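Local coordinates for Lin1909 protein (Listeria innocua, PDB 3FIJ), which is of unknown function but belongs to the peptidase C26 family of class I glutamine amidotransferase-like proteins, binds manganese and may hydrolyse gamma-glutamyl-gamma-aminobutyrate, at residues E80-I86 / Q131-Q135; S188-T192 / A202-L208. All coordinates share one frame; numbering follows the deposited sequence.

Interaction 1: residues E80-I86 / Q131-Q135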
# COMPACT_ATOMS: atom_id res chain seq x y z
N GLU A 80 33.95 10.01 13.85
CA GLU A 80 33.44 10.77 12.71
C GLU A 80 32.01 11.17 13.01
O GLU A 80 31.28 10.43 13.67
CB GLU A 80 33.47 9.92 11.43
CG GLU A 80 34.84 9.72 10.80
CD GLU A 80 34.82 8.94 9.47
OE1 GLU A 80 33.90 9.15 8.65
OE2 GLU A 80 35.75 8.14 9.23
N GLU A 81 31.61 12.35 12.55
CA GLU A 81 30.22 12.76 12.75
C GLU A 81 29.47 12.20 11.53
O GLU A 81 30.09 11.87 10.52
CB GLU A 81 30.11 14.29 12.84
CG GLU A 81 30.46 14.86 14.24
CD GLU A 81 29.43 14.51 15.33
OE1 GLU A 81 29.79 13.86 16.33
OE2 GLU A 81 28.25 14.89 15.19
N PRO A 82 28.14 12.05 11.62
CA PRO A 82 27.35 11.51 10.51
C PRO A 82 27.22 12.31 9.22
O PRO A 82 26.74 13.45 9.22
CB PRO A 82 25.99 11.25 11.15
CG PRO A 82 25.91 12.34 12.19
CD PRO A 82 27.29 12.29 12.80
N SER A 83 27.66 11.70 8.12
CA SER A 83 27.58 12.28 6.78
C SER A 83 26.13 12.25 6.31
O SER A 83 25.33 11.46 6.81
CB SER A 83 28.38 11.44 5.77
OG SER A 83 29.75 11.44 6.07
N GLN A 84 25.81 13.09 5.34
CA GLN A 84 24.45 13.11 4.81
C GLN A 84 24.03 11.77 4.22
O GLN A 84 22.86 11.41 4.27
CB GLN A 84 24.30 14.21 3.74
CG GLN A 84 24.50 15.62 4.29
CD GLN A 84 24.23 16.72 3.26
OE1 GLN A 84 24.99 17.68 3.16
NE2 GLN A 84 23.14 16.57 2.51
N GLU A 85 24.98 11.00 3.68
CA GLU A 85 24.62 9.72 3.09
C GLU A 85 24.80 8.48 3.97
O GLU A 85 24.79 7.35 3.48
CB GLU A 85 25.32 9.53 1.73
CG GLU A 85 26.75 9.99 1.68
CD GLU A 85 26.89 11.50 1.65
OE1 GLU A 85 27.82 12.00 2.32
OE2 GLU A 85 26.10 12.19 0.97
N ILE A 86 24.95 8.68 5.28
CA ILE A 86 25.07 7.55 6.19
C ILE A 86 23.64 7.05 6.38
O ILE A 86 22.68 7.80 6.18
CB ILE A 86 25.66 7.97 7.56
CG1 ILE A 86 26.09 6.71 8.34
CG2 ILE A 86 24.61 8.74 8.37
CD1 ILE A 86 26.84 7.01 9.65
N GLN A 131 31.54 5.86 5.02
CA GLN A 131 30.13 5.94 5.36
C GLN A 131 29.17 5.60 4.22
O GLN A 131 28.03 5.20 4.47
CB GLN A 131 29.82 7.33 5.92
CG GLN A 131 30.35 7.53 7.32
CD GLN A 131 29.89 8.82 7.95
OE1 GLN A 131 28.76 9.27 7.74
NE2 GLN A 131 30.77 9.43 8.75
N ASP A 132 29.62 5.75 2.97
CA ASP A 132 28.79 5.44 1.80
C ASP A 132 29.67 5.14 0.59
O ASP A 132 30.80 5.63 0.49
CB ASP A 132 27.83 6.59 1.48
CG ASP A 132 26.92 6.29 0.30
OD1 ASP A 132 26.20 5.26 0.34
OD2 ASP A 132 26.90 7.07 -0.67
N ILE A 133 29.13 4.34 -0.34
CA ILE A 133 29.83 3.96 -1.56
C ILE A 133 30.22 5.21 -2.34
O ILE A 133 31.26 5.24 -2.99
CB ILE A 133 28.95 3.03 -2.46
CG1 ILE A 133 28.48 1.81 -1.65
CG2 ILE A 133 29.74 2.54 -3.67
CD1 ILE A 133 27.57 0.82 -2.44
N SER A 134 29.39 6.24 -2.24
CA SER A 134 29.66 7.49 -2.96
C SER A 134 30.93 8.21 -2.47
O SER A 134 31.42 9.13 -3.14
CB SER A 134 28.49 8.46 -2.81
OG SER A 134 28.57 9.17 -1.59
N GLN A 135 31.47 7.79 -1.33
CA GLN A 135 32.64 8.44 -0.76
C GLN A 135 34.00 7.81 -1.08
O GLN A 135 35.05 8.39 -0.76
CB GLN A 135 32.47 8.55 0.76
CG GLN A 135 31.34 9.50 1.18
CD GLN A 135 30.87 9.26 2.60
OE1 GLN A 135 31.60 8.72 3.43
NE2 GLN A 135 29.64 9.67 2.89
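Gln-131 pushes its carboxamide into the bend of residues 80-86 and is gripped there at both ends. Its NE2 donates to Glu-81 O over 3.1 Å in a nearly straight bond, with the acceptor lying in the amide plane. Gln-131 NE2 also donates to Glu-80 OE1 at 3.1 Å, meeting it on the anti side but tilted out of the carboxylate plane; OE2 of Glu-80 makes a salt bridge with Lys-183. On the other end, Gln-131 OE1 accepts from Ser-83 N at 2.7 Å, in the carbonyl plane on a lone pair, and Ser-83 OG adds a weak bond. With acceptors around NE2 and donors at OE1, the amide orientation is settled, and glutamine suits this buried place because one flat group can serve a carbonyl, a carboxylate and a backbone N-H together. Its chain runs extended beyond CG (chi2 -172°), which carries the amide deep into the loop. Ile-86 sets its branched chain against the amide oxygen, CB lying 3.4 Å from Gln-131 OE1.

Ser-83 to Ile-86 form a type I beta turn, closed by a bond from Ile-86 N to Ser-83 O, while Asp-132 OD2 accepts from Ser-134 N, an Asx turn, and takes a second bond from Ser-134 OG. Beside these turns the contact is looser. Glu-85, bent at chi2 (-74°), lays its CG 3.6 Å from Asp-132 CB, the two side chains crossing at about a right angle. Gln-135 NE2 gives Glu-85 OE1 only a weak bond of 3.0 Å, its amide almost perpendicular to the carboxylate. Here, where both residues are partly exposed, long polar chains can meet through a weak bond and still face water. Beyond the loop, Glu-81 OE2 accepts from Thr-155 N of the second subunit, whose Arg-146 also bonds to Ile-86 O.

Interaction 2: residues S188-T192 / A202-L208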
# COMPACT_ATOMS: atom_id res chain seq x y z
N SER A 188 46.39 -5.73 13.45
CA SER A 188 46.34 -7.13 13.86
C SER A 188 45.37 -7.93 12.99
O SER A 188 44.83 -8.96 13.40
CB SER A 188 45.95 -7.26 15.34
OG SER A 188 46.89 -6.61 16.17
N PHE A 189 45.14 -7.43 11.78
CA PHE A 189 44.27 -8.08 10.82
C PHE A 189 44.88 -7.97 9.44
O PHE A 189 45.70 -7.10 9.18
CB PHE A 189 42.89 -7.41 10.80
CG PHE A 189 42.09 -7.61 12.05
CD1 PHE A 189 42.23 -6.75 13.12
CD2 PHE A 189 41.20 -8.68 12.15
CE1 PHE A 189 41.50 -6.94 14.29
CE2 PHE A 189 40.46 -8.88 13.31
CZ PHE A 189 40.61 -8.01 14.39
N LYS A 190 44.49 -8.87 8.56
CA LYS A 190 44.98 -8.84 7.19
C LYS A 190 43.77 -9.07 6.29
O LYS A 190 42.88 -9.87 6.61
CB LYS A 190 46.04 -9.93 6.98
CG LYS A 190 45.60 -11.33 7.37
CD LYS A 190 46.74 -12.34 7.26
CE LYS A 190 46.26 -13.75 7.61
NZ LYS A 190 47.28 -14.81 7.34
N VAL A 191 43.73 -8.34 5.19
CA VAL A 191 42.65 -8.47 4.23
C VAL A 191 42.98 -9.72 3.42
O VAL A 191 44.12 -9.90 3.01
CB VAL A 191 42.59 -7.23 3.28
CG1 VAL A 191 43.92 -7.08 2.56
CG2 VAL A 191 41.50 -7.40 2.25
N THR A 192 41.99 -10.60 3.21
CA THR A 192 42.23 -11.82 2.45
C THR A 192 41.34 -11.95 1.22
O THR A 192 41.47 -12.90 0.46
CB THR A 192 42.04 -13.08 3.31
OG1 THR A 192 40.76 -13.05 3.95
CG2 THR A 192 43.14 -13.15 4.36
N ALA A 202 36.95 -9.64 2.80
CA ALA A 202 37.25 -10.60 3.85
C ALA A 202 38.47 -10.20 4.68
O ALA A 202 39.50 -9.77 4.14
CB ALA A 202 37.47 -12.00 3.25
N VAL A 203 38.37 -10.34 5.99
CA VAL A 203 39.46 -9.99 6.88
C VAL A 203 39.71 -11.14 7.84
O VAL A 203 38.77 -11.78 8.31
CB VAL A 203 39.11 -8.73 7.70
CG1 VAL A 203 40.28 -8.36 8.63
CG2 VAL A 203 38.76 -7.58 6.77
N GLU A 204 40.99 -11.41 8.11
CA GLU A 204 41.35 -12.46 9.06
C GLU A 204 42.34 -11.88 10.05
O GLU A 204 42.93 -10.82 9.82
CB GLU A 204 41.94 -13.66 8.32
CG GLU A 204 40.93 -14.29 7.37
CD GLU A 204 41.46 -15.47 6.58
OE1 GLU A 204 40.79 -15.87 5.60
OE2 GLU A 204 42.54 -15.99 6.93
N GLY A 205 42.51 -12.55 11.18
CA GLY A 205 43.44 -12.05 12.16
C GLY A 205 44.78 -12.76 12.06
O GLY A 205 44.92 -13.73 11.32
N ASP A 206 45.76 -12.24 12.78
CA ASP A 206 47.08 -12.85 12.82
C ASP A 206 47.63 -12.54 14.21
O ASP A 206 47.76 -11.38 14.59
CB ASP A 206 47.99 -12.29 11.72
CG ASP A 206 48.19 -10.81 11.83
OD1 ASP A 206 47.18 -10.07 11.83
OD2 ASP A 206 49.36 -10.38 11.89
N ASN A 207 47.90 -13.60 14.96
CA ASN A 207 48.39 -13.51 16.32
C ASN A 207 47.24 -13.16 17.26
O ASN A 207 47.45 -12.77 18.41
CB ASN A 207 49.50 -12.45 16.43
CG ASN A 207 50.36 -12.62 17.68
OD1 ASN A 207 49.86 -12.63 18.81
ND2 ASN A 207 51.67 -12.75 17.48
N LEU A 208 46.00 -13.28 16.77
CA LEU A 208 44.84 -12.99 17.61
C LEU A 208 44.59 -14.16 18.55
O LEU A 208 44.82 -15.31 18.20
CB LEU A 208 43.59 -12.76 16.76
CG LEU A 208 43.46 -11.46 15.96
CD1 LEU A 208 42.02 -11.33 15.49
CD2 LEU A 208 43.84 -10.26 16.82
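Glu-204 OE1 is held by two groups: Thr-192 OG1, 3.3 Å away, approaches it from above the carboxylate plane, and the backbone N of Leu-164 also donates to it. Glu-163 N serves OE2, so this buried carboxylate has hydrogen-bond donors at both oxygens. Thr-192 suits the place because its hydroxyl meets OE1 while its methyl CG2 packs 3.6 Å from Glu-204 CD; a chi1 of 53° puts OG1 between the backbone N and carbonyl carbon, with CG2 beside the N.

The backbones form the antiparallel beta hairpin of strands 189-195 and 200-205. Lys-190 and Glu-204 are a hydrogen-bonded pair, Lys-190 N to Glu-204 O measuring 2.8 Å and Glu-204 N to Lys-190 O 2.9 Å. Thr-192 N to Ala-202 O continues the ladder.

On the sheet face that carries Phe-189 and Val-203, the packing is apolar. Phe-189 CB sits 3.5 Å from Val-203 CG1, and the two side chains cross at about a right angle. Val-121 and Met-118 of helix 116-124 pack on Phe-189 and Val-203, respectively, where bulky apolar groups suit the sheet-helix interface. Past the pairing of Phe-189 with Gly-205, Leu-208 folds back to place CD1 3.6 Å from Phe-189 CE2, and Gly-205, without a side chain, lets the ring come close, its CA 4.0 Å from Phe-189 CD2.

In the fold
Interactions 1 and 2 lie apart in the fold, their centres 25 Å from each other and their nearest atoms about 15 Å apart. Interaction 1 ties two loops near the surface, its centre about 20 Å from that of the chain, whereas interaction 2 belongs to the large mixed sheet, its centre about 12 Å from that of the chain. Neither contact supplies a manganese ligand, but both lie in the neighbourhood of the site: in interaction 1 the side chain of Asp-132 is about 13 Å from the metal and about 9 Å from those of the ligands His-143 and His-178. In interaction 2, Ala-202 directly follows the metal ligand Glu-201, and its side chain is about 10 Å from the ion.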